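Side-chain contacts in peptidyl-prolyl cis-trans isomerase (Hirschia baltica, PDB 5EX2), which probably catalyses the cis-trans isomerisation of peptide bonds preceding proline, as expected of a periplasmic cyclophilin that helps other proteins to fold: residues Leu25-Thr30 with Val34-Leu39; Phe65-Val68 with Phe72-Gln75; His151-Val156 with Glu193-Ala198; Ser200-Glu205 with Arg209-Val214. All coordinates share one frame; numbering follows the deposited sequence.

Contact 1. Residues Leu25-Thr30 with Val34-Leu39; sequences LVIFET and VVYIEL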
loop_
_atom_site.group_PDB
_atom_site.type_symbol
_atom_site.label_atom_id
_atom_site.label_comp_id
_atom_site.label_asym_id
_atom_site.label_seq_id
_atom_site.Cartn_x
_atom_site.Cartn_y
_atom_site.Cartn_z
ATOM N N LEU A 25 -6.055 -8.375 2.483
ATOM C CA LEU A 25 -5.567 -7.868 3.759
ATOM C C LEU A 25 -4.532 -8.812 4.341
ATOM O O LEU A 25 -4.816 -9.977 4.587
ATOM C CB LEU A 25 -6.726 -7.686 4.739
ATOM C CG LEU A 25 -6.437 -7.032 6.089
ATOM C CD1 LEU A 25 -5.838 -5.640 5.938
ATOM C CD2 LEU A 25 -7.738 -6.960 6.897
ATOM N N VAL A 26 -3.345 -8.273 4.586
ATOM C CA VAL A 26 -2.221 -9.045 5.079
ATOM C C VAL A 26 -1.798 -8.506 6.429
ATOM O O VAL A 26 -1.710 -7.297 6.629
ATOM C CB VAL A 26 -1.019 -8.956 4.119
ATOM C CG1 VAL A 26 0.027 -10.012 4.456
ATOM C CG2 VAL A 26 -1.473 -9.049 2.662
ATOM N N ILE A 27 -1.521 -9.414 7.358
ATOM C CA ILE A 27 -0.998 -9.045 8.658
ATOM C C ILE A 27 0.504 -9.323 8.690
ATOM O O ILE A 27 0.907 -10.460 8.570
ATOM C CB ILE A 27 -1.670 -9.819 9.791
ATOM C CG1 ILE A 27 -3.197 -9.820 9.623
ATOM C CG2 ILE A 27 -1.272 -9.217 11.124
ATOM C CD1 ILE A 27 -3.907 -10.616 10.677
ATOM N N PHE A 28 1.296 -8.259 8.817
ATOM C CA PHE A 28 2.730 -8.376 9.057
ATOM C C PHE A 28 2.991 -8.131 10.531
ATOM O O PHE A 28 2.915 -6.995 10.987
ATOM C CB PHE A 28 3.517 -7.349 8.222
ATOM C CG PHE A 28 3.824 -7.772 6.802
ATOM C CD1 PHE A 28 3.211 -8.865 6.214
ATOM C CD2 PHE A 28 4.729 -7.033 6.044
ATOM C CE1 PHE A 28 3.519 -9.234 4.911
ATOM C CE2 PHE A 28 5.032 -7.400 4.751
ATOM C CZ PHE A 28 4.425 -8.493 4.183
ATOM N N GLU A 29 3.305 -9.173 11.285
ATOM C CA GLU A 29 3.713 -8.989 12.665
ATOM C C GLU A 29 5.209 -8.809 12.729
ATOM O O GLU A 29 5.939 -9.681 12.275
ATOM C CB GLU A 29 3.318 -10.191 13.508
ATOM C CG GLU A 29 1.852 -10.207 13.899
ATOM C CD GLU A 29 1.526 -9.142 14.939
ATOM O OE1 GLU A 29 2.436 -8.361 15.321
ATOM O OE2 GLU A 29 0.357 -9.081 15.376
ATOM N N THR A 30 5.662 -7.676 13.259
ATOM C CA THR A 30 7.083 -7.378 13.334
ATOM C C THR A 30 7.493 -7.240 14.791
ATOM O O THR A 30 6.643 -7.132 15.694
ATOM C CB THR A 30 7.470 -6.070 12.591
ATOM O OG1 THR A 30 7.217 -4.946 13.446
ATOM C CG2 THR A 30 6.722 -5.917 11.280
ATOM N N VAL A 34 2.529 -4.533 14.829
ATOM C CA VAL A 34 1.792 -5.074 13.700
ATOM C C VAL A 34 1.577 -4.027 12.609
ATOM O O VAL A 34 1.395 -2.845 12.879
ATOM C CB VAL A 34 0.435 -5.649 14.163
ATOM C CG1 VAL A 34 -0.525 -4.553 14.633
ATOM C CG2 VAL A 34 -0.188 -6.493 13.063
ATOM N N VAL A 35 1.637 -4.503 11.370
ATOM C CA VAL A 35 1.393 -3.716 10.187
ATOM C C VAL A 35 0.303 -4.444 9.399
ATOM O O VAL A 35 0.453 -5.616 9.059
ATOM C CB VAL A 35 2.670 -3.548 9.327
ATOM C CG1 VAL A 35 2.388 -2.691 8.115
ATOM C CG2 VAL A 35 3.818 -2.951 10.156
ATOM N N TYR A 36 -0.807 -3.758 9.153
ATOM C CA TYR A 36 -1.877 -4.292 8.329
ATOM C C TYR A 36 -1.770 -3.664 6.953
ATOM O O TYR A 36 -1.848 -2.445 6.832
ATOM C CB TYR A 36 -3.251 -3.996 8.946
ATOM C CG TYR A 36 -3.494 -4.684 10.274
ATOM C CD1 TYR A 36 -3.866 -6.006 10.328
ATOM C CD2 TYR A 36 -3.370 -3.987 11.466
ATOM C CE1 TYR A 36 -4.094 -6.626 11.542
ATOM C CE2 TYR A 36 -3.603 -4.593 12.675
ATOM C CZ TYR A 36 -3.955 -5.906 12.700
ATOM O OH TYR A 36 -4.188 -6.495 13.924
ATOM N N ILE A 37 -1.605 -4.494 5.930
ATOM C CA ILE A 37 -1.413 -4.005 4.571
ATOM C C ILE A 37 -2.615 -4.384 3.715
ATOM O O ILE A 37 -3.021 -5.553 3.691
ATOM C CB ILE A 37 -0.138 -4.594 3.952
ATOM C CG1 ILE A 37 1.077 -4.112 4.735
ATOM C CG2 ILE A 37 -0.018 -4.198 2.474
ATOM C CD1 ILE A 37 2.353 -4.857 4.420
ATOM N N GLU A 38 -3.190 -3.408 3.021
ATOM C CA GLU A 38 -4.185 -3.700 1.997
ATOM C C GLU A 38 -3.491 -3.818 0.646
ATOM O O GLU A 38 -2.787 -2.914 0.206
ATOM C CB GLU A 38 -5.308 -2.646 1.920
ATOM C CG GLU A 38 -6.417 -3.132 0.993
ATOM C CD GLU A 38 -7.569 -2.168 0.789
ATOM O OE1 GLU A 38 -7.517 -1.020 1.268
ATOM O OE2 GLU A 38 -8.536 -2.592 0.122
ATOM N N LEU A 39 -3.731 -4.938 -0.014
ATOM C CA LEU A 39 -3.250 -5.176 -1.362
ATOM C C LEU A 39 -4.089 -4.404 -2.372
ATOM O O LEU A 39 -5.295 -4.211 -2.178
ATOM C CB LEU A 39 -3.320 -6.656 -1.695
ATOM C CG LEU A 39 -2.600 -7.553 -0.705
ATOM C CD1 LEU A 39 -2.867 -9.025 -1.016
ATOM C CD2 LEU A 39 -1.102 -7.241 -0.708
#
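Ile37 CD1 sits over one face of the Phe28 ring, 3.9 Å from the ring centroid and displaced toward the CD2-CE2 rim, in a CH-pi contact. CG1 of Ile37 lies anti to the carbonyl carbon (chi1 -64°), and the extended chi2 (167°) carries CD1 across to Phe28, which pairs with Val35, not with Ile37. On the face of the sheet that holds Val26, Phe28, Val35 and Ile37, Val35 CB also lies against Phe28 CB. Leu39 CD2 reaches Val26 CG2 at 3.8 Å, the two side chains crossing at about a right angle. The other face holds Ile27, Glu29, Val34 and Tyr36. Ile27 CG2 touches Val34 CG2 at 3.5 Å, while the Tyr36 side chain lies beside that of Ile27, pointing the same way, with Tyr36 CE1 3.8 Å from Ile27 CG1. Glu29, bent at chi2 (-71°), lays its carboxylate against Val34, with Glu29 OE2 3.5 Å from Val34 CG2. With an alanine here, Val34 would probably lose this cover and a gap would open beside its CB and CG2.

Behind these contacts lies the antiparallel backbone pairing of a beta hairpin. Val26 and Ile37 exchange two hydrogen bonds, each 2.9 Å between N and O, and Phe28 and Val35 exchange two more of 2.8 Å. The hairpin belongs to the eight-stranded cyclophilin barrel. Strand 212-218 flanks residues 25-30; strand 187-191 flanks the partner, where Trp188 packs on Ile37 and Leu39. Phe171 meets the Phe28 ring, and helix 45-57 covers Val26 and Leu39.

Contact 2. Residues Phe65-Val68 with Phe72-Gln75; sequences FHRV and FMAQ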
loop_
_atom_site.group_PDB
_atom_site.type_symbol
_atom_site.label_atom_id
_atom_site.label_comp_id
_atom_site.label_asym_id
_atom_site.label_seq_id
_atom_site.Cartn_x
_atom_site.Cartn_y
_atom_site.Cartn_z
ATOM N N PHE A 65 14.411 -7.068 8.650
ATOM C CA PHE A 65 14.379 -5.767 7.993
ATOM C C PHE A 65 15.822 -5.332 7.887
ATOM O O PHE A 65 16.365 -4.643 8.757
ATOM C CB PHE A 65 13.518 -4.781 8.765
ATOM C CG PHE A 65 12.079 -5.073 8.624
ATOM C CD1 PHE A 65 11.401 -4.666 7.493
ATOM C CD2 PHE A 65 11.402 -5.793 9.582
ATOM C CE1 PHE A 65 10.063 -4.962 7.328
ATOM C CE2 PHE A 65 10.065 -6.092 9.419
ATOM C CZ PHE A 65 9.398 -5.673 8.293
ATOM N N HIS A 66 16.458 -5.783 6.815
ATOM C CA HIS A 66 17.910 -5.717 6.696
ATOM C C HIS A 66 18.432 -4.417 6.094
ATOM O O HIS A 66 19.632 -4.178 6.121
ATOM C CB HIS A 66 18.412 -6.889 5.859
ATOM C CG HIS A 66 17.990 -6.816 4.429
ATOM N ND1 HIS A 66 16.770 -7.273 3.980
ATOM C CD2 HIS A 66 18.612 -6.280 3.351
ATOM C CE1 HIS A 66 16.664 -7.038 2.682
ATOM N NE2 HIS A 66 17.767 -6.437 2.277
ATOM N N ARG A 67 17.557 -3.594 5.531
ATOM C CA ARG A 67 17.979 -2.317 4.962
ATOM C C ARG A 67 16.930 -1.273 5.284
ATOM O O ARG A 67 15.855 -1.266 4.689
ATOM C CB ARG A 67 18.184 -2.438 3.447
ATOM C CG ARG A 67 18.548 -1.139 2.729
ATOM C CD ARG A 67 18.435 -1.326 1.219
ATOM N NE ARG A 67 18.545 -0.077 0.459
ATOM C CZ ARG A 67 17.650 0.368 -0.423
ATOM N NH1 ARG A 67 16.545 -0.316 -0.685
ATOM N NH2 ARG A 67 17.861 1.518 -1.056
ATOM N N VAL A 68 17.252 -0.413 6.237
ATOM C CA VAL A 68 16.303 0.561 6.755
ATOM C C VAL A 68 16.971 1.915 6.757
ATOM O O VAL A 68 18.040 2.091 7.357
ATOM C CB VAL A 68 15.845 0.187 8.175
ATOM C CG1 VAL A 68 14.862 1.197 8.716
ATOM C CG2 VAL A 68 15.234 -1.198 8.186
ATOM N N PHE A 72 13.105 7.373 4.488
ATOM C CA PHE A 72 12.979 6.704 3.201
ATOM C C PHE A 72 12.101 5.465 3.340
ATOM O O PHE A 72 10.893 5.551 3.153
ATOM C CB PHE A 72 14.396 6.398 2.671
ATOM C CG PHE A 72 14.444 5.754 1.318
ATOM C CD1 PHE A 72 13.391 5.862 0.418
ATOM C CD2 PHE A 72 15.565 5.052 0.944
ATOM C CE1 PHE A 72 13.471 5.262 -0.828
ATOM C CE2 PHE A 72 15.646 4.442 -0.276
ATOM C CZ PHE A 72 14.600 4.550 -1.176
ATOM N N MET A 73 12.681 4.331 3.697
ATOM C CA MET A 73 11.903 3.110 3.761
ATOM C C MET A 73 12.594 2.046 4.595
ATOM O O MET A 73 13.759 2.179 4.964
ATOM C CB MET A 73 11.636 2.585 2.344
ATOM C CG MET A 73 12.893 2.356 1.505
ATOM S SD MET A 73 13.633 0.742 1.881
ATOM C CE MET A 73 15.368 1.162 2.042
ATOM N N ALA A 74 11.817 1.009 4.892
ATOM C CA ALA A 74 12.307 -0.196 5.537
ATOM C C ALA A 74 12.127 -1.373 4.598
ATOM O O ALA A 74 11.007 -1.707 4.198
ATOM C CB ALA A 74 11.563 -0.433 6.835
ATOM N N GLN A 75 13.239 -2.013 4.253
ATOM C CA GLN A 75 13.237 -3.127 3.315
ATOM C C GLN A 75 13.433 -4.455 4.040
ATOM O O GLN A 75 14.312 -4.575 4.900
ATOM C CB GLN A 75 14.326 -2.930 2.259
ATOM C CG GLN A 75 14.391 -4.024 1.238
ATOM C CD GLN A 75 15.347 -3.687 0.108
ATOM O OE1 GLN A 75 15.596 -2.518 -0.168
ATOM N NE2 GLN A 75 15.919 -4.702 -0.519
#
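Arg67 and Gln75 face each other in the beta hairpin of strands 63-69 and 73-76, where a classic beta bulge sets both His66 and Arg67 opposite Gln75. The bulge makes the pairing uneven: Gln75 N donates to Arg67 O at 2.8 Å, whereas the return bond from Arg67 N to Gln75 O is weak at 3.4 Å. Arg67, extended from CG to NE, crosses Gln75 obliquely. Arg67 NH1 comes 2.5 Å from Gln75 OE1, a very short bond to be read with caution because Arg67 has two conformers. Guanidinium and amide planes stand 83° apart. The other end of that amide, NE2, is bonded to Gln170 OE1, which probably fixes which way the amide faces. The His66 side chain crosses Gln75 obliquely, ring and amide 80° apart, with His66 NE2 3.8 Å from Gln75 NE2.

In cyclophilins the equivalents of this arginine, phenylalanine, methionine and glutamine line the proline-binding groove, a role that is probably kept here. Met73 is bent at chi2 and chi3, bringing CE over one face of the guanidinium, 3.5 Å from Arg67 CZ. Arg67 NH2 approaches the Phe72 ring at its edge, 3.8 Å from Phe72 CE2, with the planes nearly perpendicular (86°). On the reverse side of the hairpin Val68 CG2 packs on Ala74 CB at 4.0 Å. Phe65 CD1 also approaches that methyl, at 4.3 Å, and the Phe65 ring packs on Phe171 and Leu173 of the barrel.

Contact 3. Residues His151-Val156 with Glu193-Ala198; sequences HCAGVV and EGLDVA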
loop_
_atom_site.group_PDB
_atom_site.type_symbol
_atom_site.label_atom_id
_atom_site.label_comp_id
_atom_site.label_asym_id
_atom_site.label_seq_id
_atom_site.Cartn_x
_atom_site.Cartn_y
_atom_site.Cartn_z
ATOM N N HIS A 151 4.895 6.722 -4.291
ATOM C CA HIS A 151 5.484 6.192 -3.087
ATOM C C HIS A 151 5.370 7.192 -1.931
ATOM O O HIS A 151 6.355 7.715 -1.417
ATOM C CB HIS A 151 6.922 5.780 -3.391
ATOM C CG HIS A 151 7.005 4.549 -4.246
ATOM N ND1 HIS A 151 6.736 4.547 -5.593
ATOM C CD2 HIS A 151 7.306 3.272 -3.920
ATOM C CE1 HIS A 151 6.873 3.315 -6.061
ATOM N NE2 HIS A 151 7.215 2.522 -5.065
ATOM N N CYS A 152 4.136 7.457 -1.525
ATOM C CA CYS A 152 3.850 8.210 -0.321
ATOM C C CYS A 152 4.225 7.363 0.883
ATOM O O CYS A 152 4.268 6.150 0.781
ATOM C CB CYS A 152 2.352 8.566 -0.207
ATOM S SG CYS A 152 1.637 9.473 -1.533
ATOM N N ALA A 153 4.439 7.997 2.033
ATOM C CA ALA A 153 4.537 7.275 3.296
ATOM C C ALA A 153 3.321 6.388 3.420
ATOM O O ALA A 153 2.201 6.830 3.146
ATOM C CB ALA A 153 4.637 8.236 4.453
ATOM N N GLY A 154 3.531 5.139 3.821
ATOM C CA GLY A 154 2.443 4.199 3.935
ATOM C C GLY A 154 2.329 3.195 2.804
ATOM O O GLY A 154 1.802 2.108 2.987
ATOM N N VAL A 155 2.826 3.552 1.634
ATOM C CA VAL A 155 2.783 2.659 0.496
ATOM C C VAL A 155 3.778 1.541 0.715
ATOM O O VAL A 155 4.764 1.698 1.423
ATOM C CB VAL A 155 3.025 3.467 -0.811
ATOM C CG1 VAL A 155 3.302 2.573 -2.029
ATOM C CG2 VAL A 155 1.796 4.342 -1.059
ATOM N N VAL A 156 3.478 0.406 0.120
ATOM C CA VAL A 156 4.330 -0.770 0.170
ATOM C C VAL A 156 4.691 -1.145 -1.261
ATOM O O VAL A 156 3.830 -1.136 -2.142
ATOM C CB VAL A 156 3.611 -1.932 0.909
ATOM C CG1 VAL A 156 4.486 -3.148 1.018
ATOM C CG2 VAL A 156 3.170 -1.482 2.298
ATOM N N GLU A 193 -2.748 0.339 8.910
ATOM C CA GLU A 193 -2.281 0.621 10.254
ATOM C C GLU A 193 -0.866 0.104 10.285
ATOM O O GLU A 193 -0.555 -0.891 9.626
ATOM C CB GLU A 193 -3.155 -0.042 11.328
ATOM C CG GLU A 193 -4.409 0.752 11.668
ATOM C CD GLU A 193 -5.203 0.177 12.840
ATOM O OE1 GLU A 193 -4.682 -0.703 13.569
ATOM O OE2 GLU A 193 -6.358 0.616 13.040
ATOM N N GLY A 194 -0.004 0.801 11.006
ATOM C CA GLY A 194 1.367 0.371 11.171
ATOM C C GLY A 194 2.425 1.215 10.483
ATOM O O GLY A 194 3.589 0.868 10.523
ATOM N N LEU A 195 2.049 2.322 9.853
ATOM C CA LEU A 195 3.065 3.233 9.355
ATOM C C LEU A 195 3.997 3.654 10.483
ATOM O O LEU A 195 5.213 3.750 10.282
ATOM C CB LEU A 195 2.436 4.461 8.710
ATOM C CG LEU A 195 3.407 5.570 8.269
ATOM C CD1 LEU A 195 4.482 5.056 7.350
ATOM C CD2 LEU A 195 2.660 6.710 7.589
ATOM N N ASP A 196 3.446 3.903 11.667
ATOM C CA ASP A 196 4.266 4.294 12.807
ATOM C C ASP A 196 5.218 3.154 13.194
ATOM O O ASP A 196 6.378 3.388 13.541
ATOM C CB ASP A 196 3.389 4.706 14.001
ATOM C CG ASP A 196 2.408 3.618 14.446
ATOM O OD1 ASP A 196 2.147 2.649 13.698
ATOM O OD2 ASP A 196 1.878 3.752 15.574
ATOM N N VAL A 197 4.737 1.924 13.096
ATOM C CA VAL A 197 5.573 0.747 13.340
ATOM C C VAL A 197 6.717 0.710 12.322
ATOM O O VAL A 197 7.889 0.522 12.695
ATOM C CB VAL A 197 4.747 -0.550 13.272
ATOM C CG1 VAL A 197 5.637 -1.777 13.252
ATOM C CG2 VAL A 197 3.791 -0.621 14.449
ATOM N N ALA A 198 6.405 0.904 11.041
ATOM C CA ALA A 198 7.419 0.899 9.987
ATOM C C ALA A 198 8.475 1.960 10.254
ATOM O O ALA A 198 9.667 1.750 10.005
ATOM C CB ALA A 198 6.765 1.122 8.621
#
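Leu195 turns CG away from its own backbone N (chi1 174°) and, with chi2 at 55°, sets its two methyls against neighbouring parts of the chain at Ala153 and Gly154. Leu195 CD1 rests against the peptide between them, 3.7 Å from Gly154 N, and Leu195 CD2 meets Ala153 CB at 4.0 Å. The touch is small and apolar: a forked side chain laid against a bend of backbone, burying only about 103 Å² in all.

Each partner is shaped by its own backbone. Residues Cys152 to Val155 form a type II beta turn closed by Val155 N to Cys152 O at 3.1 Å. Gly154 takes the third position with phi at 102°, where a CB would be jammed against the carbonyl oxygen of Ala153; it would also come close to Leu195 CD2. Gly194 is the N-cap residue of helix 195-198, and Ala198 N returns to Gly194 O at 2.9 Å. Leu195 is thus the first residue of a short helix and directs its CB toward the turn.

Gly154 also makes backbone hydrogen bonds with Met174 and Met191, tying the turn to strands 171-174 and 187-191, while Cys152 is joined to Cys254 by a disulfide. The contact therefore seats Leu195, the first residue of the one-turn helix 195-198, against a type II turn with glycine in its third position, at the point where the chain enters barrel strand 155-158.

Contact 4. Residues Ser200-Glu205 with Arg209-Val214; sequences SLTIGE and RPDILV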
loop_
_atom_site.group_PDB
_atom_site.type_symbol
_atom_site.label_atom_id
_atom_site.label_comp_id
_atom_site.label_asym_id
_atom_site.label_seq_id
_atom_site.Cartn_x
_atom_site.Cartn_y
_atom_site.Cartn_z
ATOM N N SER A 200 9.477 2.942 13.005
ATOM C CA SER A 200 10.231 2.635 14.217
ATOM C C SER A 200 11.217 1.487 13.998
ATOM O O SER A 200 11.994 1.170 14.898
ATOM C CB SER A 200 9.285 2.293 15.378
ATOM O OG SER A 200 8.696 1.013 15.230
ATOM N N LEU A 201 11.156 0.817 12.848
ATOM C CA LEU A 201 12.078 -0.291 12.587
ATOM C C LEU A 201 13.517 0.217 12.627
ATOM O O LEU A 201 13.798 1.336 12.187
ATOM C CB LEU A 201 11.756 -0.961 11.252
ATOM C CG LEU A 201 10.372 -1.621 11.179
ATOM C CD1 LEU A 201 10.002 -1.991 9.786
ATOM C CD2 LEU A 201 10.342 -2.870 12.041
ATOM N N THR A 202 14.407 -0.609 13.170
ATOM C CA THR A 202 15.775 -0.197 13.434
ATOM C C THR A 202 16.515 0.137 12.138
ATOM O O THR A 202 16.527 -0.648 11.184
ATOM C CB THR A 202 16.507 -1.295 14.208
ATOM O OG1 THR A 202 15.832 -1.508 15.456
ATOM C CG2 THR A 202 17.921 -0.901 14.512
ATOM N N ILE A 203 17.121 1.311 12.143
ATOM C CA ILE A 203 17.840 1.854 11.010
ATOM C C ILE A 203 19.174 1.163 10.831
ATOM O O ILE A 203 19.862 0.896 11.807
ATOM C CB ILE A 203 18.059 3.375 11.227
ATOM C CG1 ILE A 203 16.725 4.114 11.164
ATOM C CG2 ILE A 203 19.058 3.979 10.231
ATOM C CD1 ILE A 203 16.723 5.437 11.910
ATOM N N GLY A 204 19.555 0.907 9.582
ATOM C CA GLY A 204 20.893 0.406 9.280
ATOM C C GLY A 204 20.938 -0.323 7.954
ATOM O O GLY A 204 19.917 -0.771 7.429
ATOM N N GLU A 205 22.148 -0.469 7.433
ATOM C CA GLU A 205 22.363 -1.034 6.108
ATOM C C GLU A 205 23.559 -1.985 6.109
ATOM O O GLU A 205 24.565 -1.730 5.451
ATOM C CB GLU A 205 22.587 0.088 5.100
ATOM C CG GLU A 205 21.495 1.143 5.129
ATOM C CD GLU A 205 21.794 2.278 4.186
ATOM O OE1 GLU A 205 22.000 1.989 2.995
ATOM O OE2 GLU A 205 21.853 3.442 4.637
ATOM N N ARG A 209 21.498 -5.380 14.694
ATOM C CA ARG A 209 20.507 -6.300 15.216
ATOM C C ARG A 209 19.178 -5.881 14.632
ATOM O O ARG A 209 18.445 -5.114 15.232
ATOM C CB ARG A 209 20.535 -6.275 16.747
ATOM C CG ARG A 209 21.878 -6.803 17.298
ATOM C CD ARG A 209 22.183 -6.414 18.744
ATOM N NE ARG A 209 22.487 -4.994 18.912
ATOM C CZ ARG A 209 23.672 -4.428 18.686
ATOM N NH1 ARG A 209 23.817 -3.123 18.878
ATOM N NH2 ARG A 209 24.708 -5.149 18.270
ATOM N N PRO A 210 18.894 -6.349 13.416
ATOM C CA PRO A 210 17.705 -5.851 12.713
ATOM C C PRO A 210 16.403 -6.271 13.356
ATOM O O PRO A 210 16.348 -7.318 14.014
ATOM C CB PRO A 210 17.808 -6.487 11.328
ATOM C CG PRO A 210 19.215 -6.950 11.200
ATOM C CD PRO A 210 19.713 -7.228 12.568
ATOM N N ASP A 211 15.369 -5.471 13.144
ATOM C CA ASP A 211 14.011 -5.923 13.422
ATOM C C ASP A 211 13.630 -7.051 12.460
ATOM O O ASP A 211 14.308 -7.264 11.441
ATOM C CB ASP A 211 13.042 -4.747 13.340
ATOM C CG ASP A 211 13.035 -3.942 14.611
ATOM O OD1 ASP A 211 12.777 -4.544 15.678
ATOM O OD2 ASP A 211 13.327 -2.734 14.561
ATOM N N ILE A 212 12.578 -7.786 12.814
ATOM C CA ILE A 212 12.211 -9.025 12.141
ATOM C C ILE A 212 10.743 -8.991 11.779
ATOM O O ILE A 212 9.927 -8.515 12.552
ATOM C CB ILE A 212 12.489 -10.250 13.042
ATOM C CG1 ILE A 212 13.957 -10.264 13.487
ATOM C CG2 ILE A 212 12.124 -11.554 12.331
ATOM C CD1 ILE A 212 14.285 -11.316 14.533
ATOM N N LEU A 213 10.433 -9.521 10.613
ATOM C CA LEU A 213 9.074 -9.855 10.233
ATOM C C LEU A 213 8.824 -11.223 10.825
ATOM O O LEU A 213 9.243 -12.229 10.277
ATOM C CB LEU A 213 8.911 -9.860 8.717
ATOM C CG LEU A 213 7.536 -10.246 8.178
ATOM C CD1 LEU A 213 6.426 -9.378 8.741
ATOM C CD2 LEU A 213 7.570 -10.140 6.667
ATOM N N VAL A 214 8.151 -11.253 11.963
ATOM C CA VAL A 214 7.961 -12.492 12.704
ATOM C C VAL A 214 7.000 -13.446 11.995
ATOM O O VAL A 214 7.211 -14.666 11.962
ATOM C CB VAL A 214 7.440 -12.190 14.121
ATOM C CG1 VAL A 214 7.155 -13.473 14.884
ATOM C CG2 VAL A 214 8.408 -11.314 14.880
HETATM O O HOH W 1 15.628 -3.322 11.185
HETATM O O HOH W 2 16.372 -3.811 16.659
#
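Asp211 OD2 is gripped by two donors of Thr202. The backbone N of Thr202 reaches the anti lone pair of Asp211 OD2 at 2.8 Å with an N-H...O angle of 150°, and Thr202 OG1 donates to the same oxygen at 2.9 Å from above the carboxylate, 50° out of its plane. Both can converge because Thr202 OG1 stands beside its own backbone N (chi1 -61°). The second carboxylate oxygen, OD1, is taken by Thr31 OG1 and by a salt bridge from Lys32 NZ, so each end of the group is held. Leu201 adds an apolar touch, its CD2 lying 3.5 Å from Asp211 CB.

Two waters complete the join. One donates to Thr202 O at 2.8 Å and accepts from Asp211 N at 2.9 Å; the other donates to Thr202 OG1 at 2.7 Å and to Arg209 O at 2.8 Å. Thr202 OG1 therefore donates to the carboxylate while accepting from water. With an alanine in place of Asp211, Thr202 N and OG1 would probably lose their shared acceptor, and Lys32 would probably be left without this charge partner.

Around this join Leu201 packs on Phe65, Leu173 and Thr30, while the backbone of Asp211 pairs with that of Phe65. An irregular loop after helix 195-198 is thus fastened to the start of barrel strand 212-218 by a buried aspartate accepting from backbone and hydroxyl of one threonine.

All four contacts reach the same eight-stranded barrel. Contacts 2 and 4 are the closest pair, with centres about 7 Å apart, probably joined by hydrogen bonds from Phe65 N to Asp211 O (2.8 Å) and from Gly204 N to Val68 O (2.9 Å). Probable hydrogen bonds also tie contact 1 to contact 4, from Val214 N to Glu29 O (2.7 Å), and to contact 3, from Tyr36 N to Glu193 O (2.9 Å). Thr30 CG2 packs on Phe65 CE2 of contact 2. Contact 2 probably lines part of the proline-binding groove. A bound magnesium ion lies about 7 Å from the Phe72 side chain, but the Gln115, Gln133 and Glu135 site is away from all four.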